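Local coordinates for protein L-lysine 6-monooxygenase (Pseudomonas syringae pv. tomato, PDB 5CQF) that probably uses FAD and NADPH to hydroxylate the side-chain amine of L-lysine or a related amino acid, a step in siderophore biosynthesis, at residues 24-29 with 119-124; 253-258 with 404-409. One frame throughout, in Å; residues are numbered along the deposited sequence.

In the fold
Both segments of contact 1 precede those of contact 2 in the sequence; the centres of the two contacts lie 22 Å apart and their nearest atoms about 7 Å apart, without touching. Contact 1 joins helix 23-37, which follows the first strand of the parallel sheet containing 16-19, to helix 111-125. Contact 2 sets the N-terminal part of helix 255-264 against the loop between helices 401-404 and 412-428. Helix 412-428 relates the two sites: Met415 meets Ala24 and Ala27 of contact 1, while Leu414 meets Ala255 and Pro256 of contact 2. The C-terminal part of the chain thus packs against both its first helix and the middle of the sequence.

Contact 1: residues 24-29 with 119-124; sequences AGIALA and GWVSRQ
Ile26 is the one residue of 24-29 that reaches the helix segment 119-124, and its two branches split the work between Val121 and Ser122. Ahead of it, Gly25 fits the third glycine of a GxGxxG pattern of Rossmann type, consistent with an FAD-binding turn between strand 16-19 and helix 23-37; without a side chain it probably lets this helix lie close to its surroundings, as in Rossmann-type dinucleotide folds. At Ile26 the beta carbon points toward the other helix, and the two backbones come to 6.2 Å between Ile26 CA and Ser122 CA. The methyl CG2, anti to the backbone N, meets Val121 CG1 at 3.7 Å, a compact branched side chain offering one methyl to another. The ethyl branch, anti to the carbonyl carbon (chi1 -74°), carries CD1 to Ser122 CB at 3.8 Å, with Ser122 OG a little farther from CD1 at 4.1 Å; so short a side chain as Ser122 lets the helices approach. A beta-branched residue suits position 26 because it can spread over two neighbouring residues at once. Phe21 lies against both Ile26 and Ser122, and Phe87 packs on Val121, so phenylalanines from loops extend the packing. On the partner helix, Gln124 NE2 donates to Trp120 O at 3.0 Å, nearly straight at 170° but from above the carbonyl plane, 47° out of it, and the same nitrogen sits over one face of the Trp120 indole. Trp120 NE1 in turn is hydrogen-bonded to Asp95, which helps fix that ring. Between the segments themselves, however, the meeting is mainly of carbon with carbon over a small buried patch, so its strength probably comes from apolar burial and shape, with little directional bonding.

Contact 2: residues 253-258 with 404-409; sequences VFAPDH and HGISDS
Ile406 carries this contact, laying its terminal methyl against Ala255 and His258 in the N-terminal part of helix 255-264. Before it, His404 ends the short helix 401-404 and is hydrogen-bonded through ND1 to His263 NE2, a second tie between this part of the chain and helix 255-264. Gly405 then leaves the helix with a positive phi of 79°, a conformation that glycine adopts with little strain because it lacks a beta carbon, and the chain swings round to aim Ile406 at its partner. There the ethyl branch stands anti to the carbonyl carbon (chi1 -59°) and extends CD1 to 3.8 Å from Ala255 CB and 3.9 Å from Ala255 O. The same CD1 lies 4.2 Å from His258 CB, touching the histidine at its root, while the imidazole leads away. A small methyl at Ala255 suits the spot, since it leaves room for the isoleucine to come up against the backbone. After Ser407, Asp408 OD1 accepts a hydrogen bond from Leu399 N, tying this loop to the chain just ahead of helix 401-404. Leu243 of the second subunit packs on His258, which puts this edge of the contact at the subunit interface. This is plain loop-to-helix packing: one buried aliphatic residue, Ile406, which also touches Val259, fastens the chain leading into helix 412-428 to helix 255-264.

Contact 1: residues 24-29 with 119-124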
loop_
_atom_site.group_PDB
_atom_site.type_symbol
_atom_site.label_atom_id
_atom_site.label_comp_id
_atom_site.label_asym_id
_atom_site.label_seq_id
_atom_site.Cartn_x
_atom_site.Cartn_y
_atom_site.Cartn_z
ATOM N N ALA A 24 10.107 -28.050 9.925
ATOM C CA ALA A 24 10.087 -29.128 8.958
ATOM C C ALA A 24 9.557 -30.422 9.563
ATOM O O ALA A 24 8.672 -31.062 8.979
ATOM C CB ALA A 24 11.481 -29.327 8.376
ATOM N N GLY A 25 10.087 -30.820 10.721
ATOM C CA GLY A 25 9.601 -32.039 11.397
ATOM C C GLY A 25 8.173 -31.886 11.911
ATOM O O GLY A 25 7.398 -32.847 11.977
ATOM N N ILE A 26 7.804 -30.678 12.303
ATOM C CA ILE A 26 6.446 -30.459 12.788
ATOM C C ILE A 26 5.465 -30.627 11.649
ATOM O O ILE A 26 4.390 -31.236 11.802
ATOM C CB ILE A 26 6.320 -29.084 13.418
ATOM C CG1 ILE A 26 7.024 -29.083 14.770
ATOM C CG2 ILE A 26 4.866 -28.715 13.594
ATOM C CD1 ILE A 26 7.410 -27.721 15.254
ATOM N N ALA A 27 5.857 -30.101 10.495
ATOM C CA ALA A 27 5.044 -30.215 9.304
ATOM C C ALA A 27 4.813 -31.648 8.964
ATOM O O ALA A 27 3.733 -31.995 8.575
ATOM C CB ALA A 27 5.713 -29.524 8.128
ATOM N N LEU A 28 5.863 -32.471 9.060
ATOM C CA LEU A 28 5.756 -33.910 8.811
ATOM C C LEU A 28 4.845 -34.594 9.797
ATOM O O LEU A 28 4.017 -35.395 9.391
ATOM C CB LEU A 28 7.126 -34.567 8.882
ATOM C CG LEU A 28 7.154 -36.037 8.550
ATOM C CD1 LEU A 28 6.815 -36.304 7.095
ATOM C CD2 LEU A 28 8.536 -36.544 8.904
ATOM N N ALA A 29 5.013 -34.315 11.083
ATOM C CA ALA A 29 4.076 -34.845 12.095
ATOM C C ALA A 29 2.649 -34.439 11.822
ATOM O O ALA A 29 1.740 -35.243 12.014
ATOM C CB ALA A 29 4.469 -34.411 13.493
ATOM N N GLY A 119 4.488 -22.820 17.881
ATOM C CA GLY A 119 4.347 -23.467 19.218
ATOM C C GLY A 119 2.955 -24.057 19.394
ATOM O O GLY A 119 2.782 -25.110 19.985
ATOM N N TRP A 120 1.941 -23.395 18.856
ATOM C CA TRP A 120 0.589 -23.886 19.016
ATOM C C TRP A 120 0.396 -25.193 18.272
ATOM O O TRP A 120 -0.315 -26.086 18.743
ATOM C CB TRP A 120 -0.397 -22.801 18.573
ATOM C CG TRP A 120 -1.838 -23.163 18.514
ATOM C CD1 TRP A 120 -2.778 -22.961 19.499
ATOM C CD2 TRP A 120 -2.560 -23.667 17.381
ATOM N NE1 TRP A 120 -4.013 -23.358 19.055
ATOM C CE2 TRP A 120 -3.907 -23.806 17.769
ATOM C CE3 TRP A 120 -2.193 -24.039 16.084
ATOM C CZ2 TRP A 120 -4.886 -24.306 16.908
ATOM C CZ3 TRP A 120 -3.166 -24.544 15.237
ATOM C CH2 TRP A 120 -4.493 -24.672 15.651
ATOM N N VAL A 121 1.015 -25.330 17.111
ATOM C CA VAL A 121 0.952 -26.608 16.380
ATOM C C VAL A 121 1.822 -27.661 17.050
ATOM O O VAL A 121 1.405 -28.799 17.272
ATOM C CB VAL A 121 1.442 -26.515 14.919
ATOM C CG1 VAL A 121 1.274 -27.869 14.242
ATOM C CG2 VAL A 121 0.653 -25.487 14.147
ATOM N N SER A 122 3.052 -27.286 17.343
ATOM C CA SER A 122 3.973 -28.220 17.994
ATOM C C SER A 122 3.314 -28.891 19.196
ATOM O O SER A 122 3.220 -30.114 19.252
ATOM C CB SER A 122 5.265 -27.500 18.396
ATOM O OG SER A 122 6.096 -28.377 19.104
ATOM N N ARG A 123 2.798 -28.087 20.116
ATOM C CA ARG A 123 2.116 -28.596 21.327
ATOM C C ARG A 123 1.047 -29.635 21.081
ATOM O O ARG A 123 0.638 -30.294 22.015
ATOM C CB ARG A 123 1.401 -27.465 22.060
ATOM C CG ARG A 123 2.256 -26.710 23.041
ATOM C CD ARG A 123 1.398 -25.696 23.793
ATOM N NE ARG A 123 1.309 -24.395 23.112
ATOM C CZ ARG A 123 0.178 -23.763 22.756
ATOM N NH1 ARG A 123 -1.033 -24.297 22.988
ATOM N NH2 ARG A 123 0.260 -22.573 22.153
ATOM N N GLN A 124 0.511 -29.696 19.870
ATOM C CA GLN A 124 -0.575 -30.608 19.556
ATOM C C GLN A 124 -0.098 -31.860 18.875
ATOM O O GLN A 124 -0.853 -32.818 18.831
ATOM C CB GLN A 124 -1.601 -29.944 18.629
ATOM C CG GLN A 124 -2.397 -28.819 19.250
ATOM C CD GLN A 124 -3.317 -28.190 18.246
ATOM O OE1 GLN A 124 -4.380 -28.724 17.962
ATOM N NE2 GLN A 124 -2.900 -27.061 17.675
#

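Contact 2: residues 253-258 with 404-409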
loop_
_atom_site.group_PDB
_atom_site.type_symbol
_atom_site.label_atom_id
_atom_site.label_comp_id
_atom_site.label_asym_id
_atom_site.label_seq_id
_atom_site.Cartn_x
_atom_site.Cartn_y
_atom_site.Cartn_z
ATOM N N VAL A 253 8.211 -16.763 -6.529
ATOM C CA VAL A 253 7.772 -17.775 -7.481
ATOM C C VAL A 253 7.417 -19.064 -6.775
ATOM O O VAL A 253 7.826 -19.257 -5.642
ATOM C CB VAL A 253 8.857 -18.102 -8.525
ATOM C CG1 VAL A 253 9.040 -16.924 -9.465
ATOM C CG2 VAL A 253 10.175 -18.469 -7.870
ATOM N N PHE A 254 6.657 -19.924 -7.448
ATOM C CA PHE A 254 6.294 -21.232 -6.901
ATOM C C PHE A 254 7.516 -22.112 -7.049
ATOM O O PHE A 254 7.790 -22.620 -8.144
ATOM C CB PHE A 254 5.083 -21.825 -7.623
ATOM C CG PHE A 254 4.555 -23.093 -7.014
ATOM C CD1 PHE A 254 4.089 -23.123 -5.712
ATOM C CD2 PHE A 254 4.504 -24.268 -7.760
ATOM C CE1 PHE A 254 3.598 -24.288 -5.155
ATOM C CE2 PHE A 254 4.021 -25.445 -7.214
ATOM C CZ PHE A 254 3.557 -25.454 -5.912
ATOM N N ALA A 255 8.268 -22.249 -5.953
ATOM C CA ALA A 255 9.544 -22.991 -5.958
ATOM C C ALA A 255 9.480 -24.401 -6.537
ATOM O O ALA A 255 10.357 -24.765 -7.308
ATOM C CB ALA A 255 10.142 -23.056 -4.554
ATOM N N PRO A 256 8.451 -25.200 -6.192
ATOM C CA PRO A 256 8.441 -26.549 -6.769
ATOM C C PRO A 256 8.552 -26.640 -8.302
ATOM O O PRO A 256 9.118 -27.620 -8.786
ATOM C CB PRO A 256 7.113 -27.141 -6.282
ATOM C CG PRO A 256 6.919 -26.446 -4.982
ATOM C CD PRO A 256 7.353 -25.020 -5.236
ATOM N N ASP A 257 8.034 -25.657 -9.039
ATOM C CA ASP A 257 8.212 -25.639 -10.495
ATOM C C ASP A 257 9.677 -25.482 -10.901
ATOM O O ASP A 257 10.101 -26.036 -11.924
ATOM C CB ASP A 257 7.445 -24.501 -11.133
ATOM C CG ASP A 257 5.942 -24.702 -11.093
ATOM O OD1 ASP A 257 5.449 -25.796 -10.703
ATOM O OD2 ASP A 257 5.258 -23.732 -11.481
ATOM N N HIS A 258 10.423 -24.710 -10.108
ATOM C CA HIS A 258 11.850 -24.494 -10.334
ATOM C C HIS A 258 12.654 -25.711 -9.872
ATOM O O HIS A 258 13.614 -26.083 -10.520
ATOM C CB HIS A 258 12.307 -23.178 -9.689
ATOM C CG HIS A 258 11.606 -21.989 -10.281
ATOM N ND1 HIS A 258 12.208 -21.136 -11.185
ATOM C CD2 HIS A 258 10.319 -21.569 -10.172
ATOM C CE1 HIS A 258 11.329 -20.240 -11.600
ATOM N NE2 HIS A 258 10.178 -20.476 -10.995
ATOM N N HIS A 404 18.829 -29.390 -5.586
ATOM C CA HIS A 404 17.512 -28.929 -6.028
ATOM C C HIS A 404 17.495 -27.585 -6.733
ATOM O O HIS A 404 16.440 -27.132 -7.137
ATOM C CB HIS A 404 16.547 -28.907 -4.846
ATOM C CG HIS A 404 16.508 -30.192 -4.090
ATOM N ND1 HIS A 404 15.878 -31.313 -4.571
ATOM C CD2 HIS A 404 17.034 -30.545 -2.894
ATOM C CE1 HIS A 404 16.019 -32.310 -3.713
ATOM N NE2 HIS A 404 16.702 -31.868 -2.674
ATOM N N GLY A 405 18.651 -26.946 -6.898
ATOM C CA GLY A 405 18.707 -25.666 -7.588
ATOM C C GLY A 405 18.279 -24.447 -6.781
ATOM O O GLY A 405 18.361 -23.318 -7.275
ATOM N N ILE A 406 17.858 -24.665 -5.537
ATOM C CA ILE A 406 17.427 -23.582 -4.654
ATOM C C ILE A 406 18.037 -23.694 -3.255
ATOM O O ILE A 406 18.159 -24.775 -2.677
ATOM C CB ILE A 406 15.903 -23.556 -4.483
ATOM C CG1 ILE A 406 15.209 -23.379 -5.830
ATOM C CG2 ILE A 406 15.495 -22.410 -3.575
ATOM C CD1 ILE A 406 13.716 -23.689 -5.763
ATOM N N SER A 407 18.381 -22.535 -2.722
ATOM C CA SER A 407 18.932 -22.383 -1.381
ATOM C C SER A 407 17.897 -22.852 -0.350
ATOM O O SER A 407 16.698 -22.804 -0.613
ATOM C CB SER A 407 19.339 -20.909 -1.198
ATOM O OG SER A 407 19.505 -20.577 0.153
ATOM N N ASP A 408 18.349 -23.362 0.791
ATOM C CA ASP A 408 17.398 -23.869 1.777
ATOM C C ASP A 408 16.669 -22.706 2.433
ATOM O O ASP A 408 17.267 -21.685 2.716
ATOM C CB ASP A 408 18.050 -24.756 2.844
ATOM C CG ASP A 408 17.011 -25.626 3.589
ATOM O OD1 ASP A 408 15.860 -25.762 3.098
ATOM O OD2 ASP A 408 17.335 -26.177 4.662
ATOM N N SER A 409 15.369 -22.864 2.648
ATOM C CA SER A 409 14.503 -21.763 3.099
ATOM C C SER A 409 13.786 -22.275 4.316
ATOM O O SER A 409 13.536 -23.470 4.425
ATOM C CB SER A 409 13.472 -21.437 2.013
ATOM O OG SER A 409 12.987 -20.118 2.106
#